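Local atomic coordinates of putative xanthine dehydrogenase YAGS fad-binding subunit (Escherichia coli, PDB entry 5G5G), a protein that probably oxidises aldehydes in the periplasm, through a subunit that holds a molybdenum centre and its pterin cytosine dinucleotide. Residues 213-217 against 230-234; 408-414 against 589-593; 605-611 against 668-674. One frame throughout, in Å; residues are numbered along the deposited sequence.

Overall arrangement
Contact 1 comes first along the chain. It closes a short loop of 12 residues and packs helix 213-224 on the edge strand 231-234 of a seven-stranded sheet. Contact 2 closes the longest loop, 174 residues, and sets the end of helix 401-412 on strand 584-596. Contact 3 closes 56 residues and pairs strands 602-612 and 669-674. The three follow in series, so none nests in or crosses another. Contacts 2 and 3 share one mixed sheet and touch, with centres about 8 Å apart. Contact 1 lies on the opposite side of the chain's centre from contacts 2 and 3, its nearest atoms about 24 Å from either of them.

Contact 1: residues 213-217 against 230-234; sequences IDWCR and NVRII
R217 and I233 bring the two backbones closest, CA to CA 6.1 Å, where helix 213-217 runs over strand 231-234 at 142°, closer to antiparallel than to perpendicular. I233 is the centre of the packing and uses both of its branches: CG1 with CD1, and CG2. Its CG1 lies against the helix backbone, 3.6 Å from R217 CA. From there CD1 turns to the sulfur of C216, with I233 CD1 and C216 SG 3.8 Å apart. On the other branch, I233 CG2 meets I213 CD1 at 3.9 Å. The two isoleucines pass alongside each other in opposite directions. C216 SG is anti to its own backbone N (chi1 -177°), which brings it to both CD1 and CG2 of I233.

R217 adds the polar part. Its chain is extended from CG to NE and runs along V231. R217 CG touches V231 CG1 at 3.9 Å, and further out R217 NE gives a weak hydrogen bond to V231 O, 3.0 Å long and bent to 129° at the hydrogen. The same NE has a second weak bond to V228 O, so two carbonyls share one N-H.

The contact belongs to a beta-alpha-beta unit: strand 203-208, helix 213-224, strand 231-234. The last strand lies parallel to 203-208 at the sheet's edge within this chain. I233 also packs on T208, and its backbone N bonds to S498 OG. I213 reaches S235 and S498, while C216 rests on N210.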
loop_
_atom_site.group_PDB
_atom_site.type_symbol
_atom_site.label_atom_id
_atom_site.label_comp_id
_atom_site.label_asym_id
_atom_site.label_seq_id
_atom_site.Cartn_x
_atom_site.Cartn_y
_atom_site.Cartn_z
ATOM N N ILE C 213 18.145 -9.459 9.639
ATOM C CA ILE C 213 18.476 -9.254 11.052
ATOM C C ILE C 213 19.966 -9.036 11.164
ATOM O O ILE C 213 20.412 -8.114 11.860
ATOM C CB ILE C 213 18.065 -10.454 11.932
ATOM C CG1 ILE C 213 16.528 -10.609 12.003
ATOM C CG2 ILE C 213 18.653 -10.378 13.352
ATOM C CD1 ILE C 213 15.834 -9.481 12.788
ATOM N N ASP C 214 20.743 -9.881 10.477
ATOM C CA ASP C 214 22.210 -9.768 10.659
ATOM C C ASP C 214 22.758 -8.478 10.036
ATOM O O ASP C 214 23.639 -7.842 10.624
ATOM C CB ASP C 214 22.938 -10.987 10.105
ATOM C CG ASP C 214 24.395 -11.018 10.515
ATOM O OD1 ASP C 214 24.722 -11.040 11.720
ATOM O OD2 ASP C 214 25.212 -11.100 9.587
ATOM N N TRP C 215 22.250 -8.076 8.870
ATOM C CA TRP C 215 22.699 -6.833 8.228
ATOM C C TRP C 215 22.337 -5.672 9.134
ATOM O O TRP C 215 23.121 -4.736 9.284
ATOM C CB TRP C 215 21.987 -6.581 6.912
ATOM C CG TRP C 215 22.395 -7.501 5.784
ATOM C CD1 TRP C 215 23.349 -8.482 5.797
ATOM C CD2 TRP C 215 21.861 -7.451 4.472
ATOM N NE1 TRP C 215 23.390 -9.102 4.535
ATOM C CE2 TRP C 215 22.516 -8.443 3.701
ATOM C CE3 TRP C 215 20.877 -6.665 3.869
ATOM C CZ2 TRP C 215 22.234 -8.634 2.340
ATOM C CZ3 TRP C 215 20.603 -6.856 2.517
ATOM C CH2 TRP C 215 21.247 -7.862 1.783
ATOM N N CYS C 216 21.131 -5.720 9.695
ATOM C CA CYS C 216 20.693 -4.639 10.649
ATOM C C CYS C 216 21.672 -4.503 11.788
ATOM O O CYS C 216 22.129 -3.398 12.131
ATOM C CB CYS C 216 19.294 -4.952 11.178
ATOM S SG CYS C 216 18.584 -3.693 12.285
ATOM N N ARG C 217 22.001 -5.621 12.410
ATOM C CA ARG C 217 22.899 -5.603 13.542
ATOM C C ARG C 217 24.278 -4.992 13.192
ATOM O O ARG C 217 24.816 -4.104 13.893
ATOM C CB ARG C 217 23.072 -7.012 14.058
ATOM C CG ARG C 217 23.739 -7.108 15.405
ATOM C CD ARG C 217 24.021 -8.553 15.667
ATOM N NE ARG C 217 24.881 -8.754 16.792
ATOM C CZ ARG C 217 25.584 -9.854 17.012
ATOM N NH1 ARG C 217 25.558 -10.860 16.142
ATOM N NH2 ARG C 217 26.343 -9.926 18.098
ATOM N N ASN C 230 27.734 -5.997 21.095
ATOM C CA ASN C 230 26.946 -5.275 22.083
ATOM C C ASN C 230 25.521 -4.925 21.617
ATOM O O ASN C 230 24.815 -4.221 22.306
ATOM C CB ASN C 230 27.715 -4.025 22.486
ATOM C CG ASN C 230 28.903 -4.352 23.381
ATOM O OD1 ASN C 230 29.105 -5.491 23.743
ATOM N ND2 ASN C 230 29.653 -3.343 23.774
ATOM N N VAL C 231 25.110 -5.460 20.470
ATOM C CA VAL C 231 23.809 -5.123 19.836
ATOM C C VAL C 231 23.008 -6.398 19.624
ATOM O O VAL C 231 23.532 -7.393 19.082
ATOM C CB VAL C 231 23.995 -4.456 18.482
ATOM C CG1 VAL C 231 22.626 -4.207 17.795
ATOM C CG2 VAL C 231 24.753 -3.146 18.661
ATOM N N ARG C 232 21.736 -6.347 20.010
ATOM C CA ARG C 232 20.813 -7.417 19.812
ATOM C C ARG C 232 19.644 -6.798 19.029
ATOM O O ARG C 232 19.121 -5.762 19.410
ATOM C CB ARG C 232 20.308 -8.059 21.097
ATOM C CG ARG C 232 19.299 -9.194 20.887
ATOM C CD ARG C 232 18.929 -9.880 22.183
ATOM N NE ARG C 232 17.873 -10.885 22.039
ATOM C CZ ARG C 232 17.308 -11.537 23.043
ATOM N NH1 ARG C 232 17.610 -11.281 24.328
ATOM N NH2 ARG C 232 16.393 -12.447 22.810
ATOM N N ILE C 233 19.269 -7.458 17.931
ATOM C CA ILE C 233 18.163 -7.014 17.097
ATOM C C ILE C 233 17.020 -8.042 17.204
ATOM O O ILE C 233 17.260 -9.269 17.081
ATOM C CB ILE C 233 18.634 -6.896 15.612
ATOM C CG1 ILE C 233 19.824 -5.943 15.421
ATOM C CG2 ILE C 233 17.481 -6.535 14.707
ATOM C CD1 ILE C 233 19.586 -4.521 15.891
ATOM N N ILE C 234 15.777 -7.545 17.299
ATOM C CA ILE C 234 14.584 -8.361 17.471
ATOM C C ILE C 234 13.497 -7.893 16.504
ATOM O O ILE C 234 13.168 -6.733 16.494
ATOM C CB ILE C 234 14.072 -8.259 18.947
ATOM C CG1 ILE C 234 15.177 -8.742 19.874
ATOM C CG2 ILE C 234 12.780 -9.007 19.113
ATOM C CD1 ILE C 234 14.885 -8.572 21.342
#

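Contact 2: residues 408-414 against 589-593; sequences GADKFGW and HFVEV
F590 meets G408 where the last turn of helix 401-412 lies over strand 584-596; the axes of 408-412 and 589-593 are 9.0 Å apart and only 28° from parallel. The helix ends here: G413 leaves the helical conformation with positive phi, and the chain turns back so that W414 joins the contact.

F590 is the hub. Its ring lies with one face on the helix backbone, and F590 CE1 comes to 3.5 Å of G408 CA. The ring can lie this close because G408 has no side chain on that side. Beyond it, F590 CZ reaches A409 N at 3.3 Å. W414 receives the edge of F590 on its indole face in an offset edge-to-face pair, planes at 73°, with F590 CD2 3.7 Å from W414 CE3. F412 meets the other end of the residue: F590 CB sits over the middle of the F412 ring, 3.6 Å from its centroid, as a CH-pi contact. CG of F412 is anti to the backbone N (chi1 -172°), which carries the ring out over the strand. There F412 CZ touches V591 C at 3.5 Å, and E592 N lies at the ring edge, near its plane. F412, W414 and F590 thus form a buried aromatic cluster.

Strand 584-596 runs between strands 429-441 and 602-612. E592 forms salt bridges with R605 and R606, and R606 also bonds F412 O and makes a cation-pi contact with F412. W414 NE1 is held by D375. V591 turns away from the cluster to helix 698-710, so the sheet carries a helix on each face here.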
loop_
_atom_site.group_PDB
_atom_site.type_symbol
_atom_site.label_atom_id
_atom_site.label_comp_id
_atom_site.label_asym_id
_atom_site.label_seq_id
_atom_site.Cartn_x
_atom_site.Cartn_y
_atom_site.Cartn_z
ATOM N N GLY C 408 -0.845 -22.256 -19.135
ATOM C CA GLY C 408 -1.628 -21.050 -18.955
ATOM C C GLY C 408 -2.610 -20.758 -20.068
ATOM O O GLY C 408 -3.806 -20.454 -19.803
ATOM N N ALA C 409 -2.139 -20.867 -21.312
ATOM C CA ALA C 409 -3.004 -20.606 -22.470
ATOM C C ALA C 409 -4.218 -21.529 -22.439
ATOM O O ALA C 409 -5.329 -21.098 -22.726
ATOM C CB ALA C 409 -2.242 -20.793 -23.796
ATOM N N ASP C 410 -3.984 -22.821 -22.150
ATOM C CA ASP C 410 -5.060 -23.836 -22.104
ATOM C C ASP C 410 -6.081 -23.530 -21.004
ATOM O O ASP C 410 -7.275 -23.559 -21.245
ATOM C CB ASP C 410 -4.477 -25.267 -21.923
ATOM C CG ASP C 410 -3.734 -25.801 -23.191
ATOM O OD1 ASP C 410 -3.820 -25.202 -24.283
ATOM O OD2 ASP C 410 -3.052 -26.860 -23.093
ATOM N N LYS C 411 -5.607 -23.275 -19.797
ATOM C CA LYS C 411 -6.484 -23.012 -18.674
ATOM C C LYS C 411 -7.255 -21.718 -18.858
ATOM O O LYS C 411 -8.430 -21.655 -18.523
ATOM C CB LYS C 411 -5.687 -22.909 -17.371
ATOM C CG LYS C 411 -6.501 -22.548 -16.158
ATOM C CD LYS C 411 -7.486 -23.642 -15.748
ATOM C CE LYS C 411 -8.338 -23.265 -14.519
ATOM N NZ LYS C 411 -7.534 -22.540 -13.506
ATOM N N PHE C 412 -6.576 -20.694 -19.366
ATOM C CA PHE C 412 -7.177 -19.351 -19.518
ATOM C C PHE C 412 -8.156 -19.244 -20.638
ATOM O O PHE C 412 -8.939 -18.339 -20.639
ATOM C CB PHE C 412 -6.051 -18.358 -19.755
ATOM C CG PHE C 412 -6.456 -16.907 -19.743
ATOM C CD1 PHE C 412 -6.661 -16.230 -18.567
ATOM C CD2 PHE C 412 -6.521 -16.199 -20.958
ATOM C CE1 PHE C 412 -6.950 -14.843 -18.584
ATOM C CE2 PHE C 412 -6.768 -14.823 -20.984
ATOM C CZ PHE C 412 -6.983 -14.149 -19.788
ATOM N N GLY C 413 -8.043 -20.134 -21.624
ATOM C CA GLY C 413 -8.825 -20.050 -22.829
ATOM C C GLY C 413 -8.271 -18.994 -23.762
ATOM O O GLY C 413 -9.045 -18.235 -24.393
ATOM N N TRP C 414 -6.944 -19.006 -23.925
ATOM C CA TRP C 414 -6.269 -18.029 -24.762
ATOM C C TRP C 414 -6.740 -18.040 -26.214
ATOM O O TRP C 414 -6.819 -16.990 -26.861
ATOM C CB TRP C 414 -4.761 -18.259 -24.702
ATOM C CG TRP C 414 -3.989 -17.345 -25.521
ATOM C CD1 TRP C 414 -3.369 -17.637 -26.681
ATOM C CD2 TRP C 414 -3.754 -15.964 -25.260
ATOM N NE1 TRP C 414 -2.708 -16.516 -27.146
ATOM C CE2 TRP C 414 -2.943 -15.471 -26.302
ATOM C CE3 TRP C 414 -4.118 -15.091 -24.220
ATOM C CZ2 TRP C 414 -2.522 -14.129 -26.353
ATOM C CZ3 TRP C 414 -3.675 -13.757 -24.275
ATOM C CH2 TRP C 414 -2.902 -13.305 -25.318
ATOM N N HIS C 589 1.904 -15.168 -17.360
ATOM C CA HIS C 589 0.825 -14.351 -16.852
ATOM C C HIS C 589 -0.180 -14.040 -17.916
ATOM O O HIS C 589 0.207 -13.539 -18.995
ATOM C CB HIS C 589 1.376 -13.029 -16.343
ATOM C CG HIS C 589 2.183 -13.159 -15.101
ATOM N ND1 HIS C 589 1.625 -13.496 -13.886
ATOM C CD2 HIS C 589 3.511 -13.070 -14.895
ATOM C CE1 HIS C 589 2.574 -13.558 -12.977
ATOM N NE2 HIS C 589 3.729 -13.314 -13.563
ATOM N N PHE C 590 -1.455 -14.326 -17.621
ATOM C CA PHE C 590 -2.569 -14.178 -18.582
ATOM C C PHE C 590 -3.640 -13.319 -17.925
ATOM O O PHE C 590 -4.012 -13.600 -16.781
ATOM C CB PHE C 590 -3.176 -15.543 -18.977
ATOM C CG PHE C 590 -2.281 -16.387 -19.800
ATOM C CD1 PHE C 590 -1.290 -17.155 -19.187
ATOM C CD2 PHE C 590 -2.383 -16.402 -21.205
ATOM C CE1 PHE C 590 -0.432 -17.924 -19.953
ATOM C CE2 PHE C 590 -1.567 -17.217 -21.963
ATOM C CZ PHE C 590 -0.544 -17.958 -21.336
ATOM N N VAL C 591 -4.048 -12.228 -18.575
ATOM C CA VAL C 591 -4.974 -11.263 -17.998
ATOM C C VAL C 591 -6.090 -10.905 -18.952
ATOM O O VAL C 591 -5.861 -10.756 -20.168
ATOM C CB VAL C 591 -4.231 -9.935 -17.652
ATOM C CG1 VAL C 591 -5.216 -8.887 -17.190
ATOM C CG2 VAL C 591 -3.138 -10.198 -16.636
ATOM N N GLU C 592 -7.291 -10.769 -18.403
ATOM C CA GLU C 592 -8.410 -10.196 -19.122
ATOM C C GLU C 592 -8.754 -8.872 -18.465
ATOM O O GLU C 592 -8.885 -8.816 -17.203
ATOM C CB GLU C 592 -9.606 -11.175 -19.132
ATOM C CG GLU C 592 -10.863 -10.636 -19.814
ATOM C CD GLU C 592 -12.043 -11.592 -19.692
ATOM O OE1 GLU C 592 -11.967 -12.725 -20.154
ATOM O OE2 GLU C 592 -13.082 -11.185 -19.165
ATOM N N VAL C 593 -8.857 -7.800 -19.260
ATOM C CA VAL C 593 -9.212 -6.496 -18.723
ATOM C C VAL C 593 -10.448 -5.953 -19.378
ATOM O O VAL C 593 -10.807 -6.368 -20.509
ATOM C CB VAL C 593 -8.147 -5.414 -18.946
ATOM C CG1 VAL C 593 -6.912 -5.826 -18.243
ATOM C CG2 VAL C 593 -7.891 -5.189 -20.444
#

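Contact 3: residues 605-611 against 668-674; sequences RRMLAVC and PKQEVIF
I673 packs beside V610 and L608 in the apolar centre of a parallel beta pair, in which strand 669-674 forms the edge of a five-stranded mixed sheet within this chain. V610 CG2 lies 4.2 Å from I673 CB. L608 CD1 leans toward strand 669-674 and meets E671 CB at 3.7 Å. Helix 401-412 packs on L608 and I673 on this face. On the opposite face M607 CG touches P668 CG, and C611 CB comes obliquely to the F674 ring, 3.8 Å from F674 CD1. The C611 sulfur stands obliquely to that ring, with SG 5.4 Å from its centroid. The side chain of F674 is about 7 Å from the bound pterin cytosine dinucleotide. Helix 619-638 covers this side and belongs to the link between the two strands, as in a beta-alpha-beta crossover.

Five backbone hydrogen bonds join the pair. M607 and A609 each give and accept one: M607 N to K669 O, E671 N to M607 O, A609 N to E671 O, and I673 N to A609 O. C611 N to I673 O completes the set.

Toward the exposed end the R606 and K669 chains run alongside each other in the same direction, R606 CD 3.4 Å from K669 CE. The K669 chain bends at its outer torsions toward E671, and NZ makes a long salt bridge to E671 OE2. A classic beta bulge sets R605 and R606 together opposite E592 of strand 584-596. Here direct pairing gives way to a water, which donates to R605 O at 2.9 Å and accepts from K669 N at 2.8 Å.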
loop_
_atom_site.group_PDB
_atom_site.type_symbol
_atom_site.label_atom_id
_atom_site.label_comp_id
_atom_site.label_asym_id
_atom_site.label_seq_id
_atom_site.Cartn_x
_atom_site.Cartn_y
_atom_site.Cartn_z
ATOM N N ARG C 605 -10.445 -8.029 -15.053
ATOM C CA ARG C 605 -11.518 -9.004 -14.978
ATOM C C ARG C 605 -11.141 -10.403 -14.534
ATOM O O ARG C 605 -11.950 -11.042 -13.860
ATOM C CB ARG C 605 -12.236 -9.097 -16.303
ATOM C CG ARG C 605 -12.994 -7.804 -16.605
ATOM C CD ARG C 605 -13.271 -7.631 -18.085
ATOM N NE ARG C 605 -14.187 -8.651 -18.615
ATOM C CZ ARG C 605 -15.509 -8.510 -18.770
ATOM N NH1 ARG C 605 -16.118 -7.396 -18.447
ATOM N NH2 ARG C 605 -16.207 -9.500 -19.305
ATOM N N ARG C 606 -9.934 -10.861 -14.882
ATOM C CA ARG C 606 -9.465 -12.186 -14.566
ATOM C C ARG C 606 -7.951 -12.181 -14.705
ATOM O O ARG C 606 -7.420 -11.566 -15.646
ATOM C CB ARG C 606 -10.095 -13.148 -15.562
ATOM C CG ARG C 606 -9.891 -14.598 -15.270
ATOM C CD ARG C 606 -10.879 -15.403 -16.133
ATOM N NE ARG C 606 -10.979 -15.012 -17.557
ATOM C CZ ARG C 606 -10.544 -15.740 -18.601
ATOM N NH1 ARG C 606 -9.928 -16.890 -18.436
ATOM N NH2 ARG C 606 -10.729 -15.332 -19.836
ATOM N N MET C 607 -7.268 -12.840 -13.757
ATOM C CA MET C 607 -5.817 -13.050 -13.850
ATOM C C MET C 607 -5.451 -14.485 -13.556
ATOM O O MET C 607 -6.005 -15.076 -12.634
ATOM C CB MET C 607 -5.080 -12.121 -12.876
ATOM C CG MET C 607 -5.427 -10.663 -13.029
ATOM S SD MET C 607 -4.568 -9.685 -11.761
ATOM C CE MET C 607 -2.907 -9.735 -12.364
ATOM N N LEU C 608 -4.522 -15.014 -14.363
ATOM C CA LEU C 608 -3.937 -16.331 -14.158
ATOM C C LEU C 608 -2.422 -16.189 -14.155
ATOM O O LEU C 608 -1.862 -15.541 -15.031
ATOM C CB LEU C 608 -4.357 -17.330 -15.224
ATOM C CG LEU C 608 -3.653 -18.695 -15.209
ATOM C CD1 LEU C 608 -3.982 -19.481 -13.953
ATOM C CD2 LEU C 608 -4.021 -19.498 -16.452
ATOM N N ALA C 609 -1.759 -16.771 -13.177
ATOM C CA ALA C 609 -0.293 -16.941 -13.190
ATOM C C ALA C 609 0.043 -18.441 -13.161
ATOM O O ALA C 609 -0.427 -19.166 -12.277
ATOM C CB ALA C 609 0.337 -16.273 -11.997
ATOM N N VAL C 610 0.880 -18.878 -14.089
ATOM C CA VAL C 610 1.430 -20.198 -14.038
ATOM C C VAL C 610 2.944 -20.078 -13.771
ATOM O O VAL C 610 3.682 -19.483 -14.563
ATOM C CB VAL C 610 1.143 -21.005 -15.325
ATOM C CG1 VAL C 610 1.674 -22.423 -15.189
ATOM C CG2 VAL C 610 -0.370 -21.032 -15.677
ATOM N N CYS C 611 3.399 -20.640 -12.637
ATOM C CA CYS C 611 4.761 -20.474 -12.149
ATOM C C CYS C 611 5.535 -21.775 -12.061
ATOM O O CYS C 611 4.975 -22.841 -11.658
ATOM C CB CYS C 611 4.680 -19.874 -10.749
ATOM S SG CYS C 611 3.917 -18.276 -10.736
ATOM N N PRO C 668 -9.876 -8.884 -9.195
ATOM C CA PRO C 668 -10.628 -9.855 -9.959
ATOM C C PRO C 668 -10.398 -11.233 -9.392
ATOM O O PRO C 668 -9.688 -11.424 -8.363
ATOM C CB PRO C 668 -9.998 -9.769 -11.326
ATOM C CG PRO C 668 -8.582 -9.548 -11.026
ATOM C CD PRO C 668 -8.544 -8.689 -9.771
ATOM N N LYS C 669 -11.016 -12.192 -10.085
ATOM C CA LYS C 669 -10.657 -13.575 -9.902
ATOM C C LYS C 669 -9.156 -13.689 -10.172
ATOM O O LYS C 669 -8.690 -13.219 -11.208
ATOM C CB LYS C 669 -11.474 -14.399 -10.890
ATOM C CG LYS C 669 -11.175 -15.874 -11.013
ATOM C CD LYS C 669 -12.100 -16.417 -12.124
ATOM C CE LYS C 669 -11.368 -17.156 -13.205
ATOM N NZ LYS C 669 -10.991 -18.454 -12.597
ATOM N N GLN C 670 -8.427 -14.287 -9.233
ATOM C CA GLN C 670 -6.965 -14.537 -9.378
ATOM C C GLN C 670 -6.648 -16.033 -9.180
ATOM O O GLN C 670 -6.851 -16.582 -8.086
ATOM C CB GLN C 670 -6.179 -13.710 -8.399
ATOM C CG GLN C 670 -6.299 -12.217 -8.633
ATOM C CD GLN C 670 -5.625 -11.392 -7.524
ATOM O OE1 GLN C 670 -5.652 -11.741 -6.321
ATOM N NE2 GLN C 670 -5.050 -10.290 -7.922
ATOM N N GLU C 671 -6.158 -16.675 -10.234
ATOM C CA GLU C 671 -5.815 -18.109 -10.209
ATOM C C GLU C 671 -4.317 -18.299 -10.359
ATOM O O GLU C 671 -3.652 -17.542 -11.039
ATOM C CB GLU C 671 -6.535 -18.872 -11.297
ATOM C CG GLU C 671 -8.051 -18.844 -11.133
ATOM C CD GLU C 671 -8.530 -19.624 -9.901
ATOM O OE1 GLU C 671 -7.877 -20.660 -9.554
ATOM O OE2 GLU C 671 -9.544 -19.172 -9.267
ATOM N N VAL C 672 -3.794 -19.282 -9.653
ATOM C CA VAL C 672 -2.378 -19.600 -9.682
ATOM C C VAL C 672 -2.209 -21.109 -9.903
ATOM O O VAL C 672 -2.893 -21.892 -9.248
ATOM C CB VAL C 672 -1.665 -19.210 -8.384
ATOM C CG1 VAL C 672 -0.171 -19.542 -8.477
ATOM C CG2 VAL C 672 -1.817 -17.729 -8.037
ATOM N N ILE C 673 -1.269 -21.505 -10.773
ATOM C CA ILE C 673 -0.924 -22.941 -10.950
ATOM C C ILE C 673 0.581 -23.013 -10.778
ATOM O O ILE C 673 1.297 -22.243 -11.431
ATOM C CB ILE C 673 -1.299 -23.449 -12.338
ATOM C CG1 ILE C 673 -2.840 -23.466 -12.505
ATOM C CG2 ILE C 673 -0.729 -24.853 -12.599
ATOM C CD1 ILE C 673 -3.303 -23.758 -13.901
ATOM N N PHE C 674 1.037 -23.942 -9.947
ATOM C CA PHE C 674 2.458 -24.223 -9.819
ATOM C C PHE C 674 2.787 -25.483 -10.554
ATOM O O PHE C 674 2.240 -26.529 -10.243
ATOM C CB PHE C 674 2.878 -24.359 -8.370
ATOM C CG PHE C 674 2.726 -23.075 -7.595
ATOM C CD1 PHE C 674 3.605 -22.019 -7.835
ATOM C CD2 PHE C 674 1.764 -22.965 -6.637
ATOM C CE1 PHE C 674 3.495 -20.812 -7.125
ATOM C CE2 PHE C 674 1.639 -21.767 -5.934
ATOM C CZ PHE C 674 2.487 -20.702 -6.202
HETATM O O HOH W 1 -13.373 -11.740 -11.490
#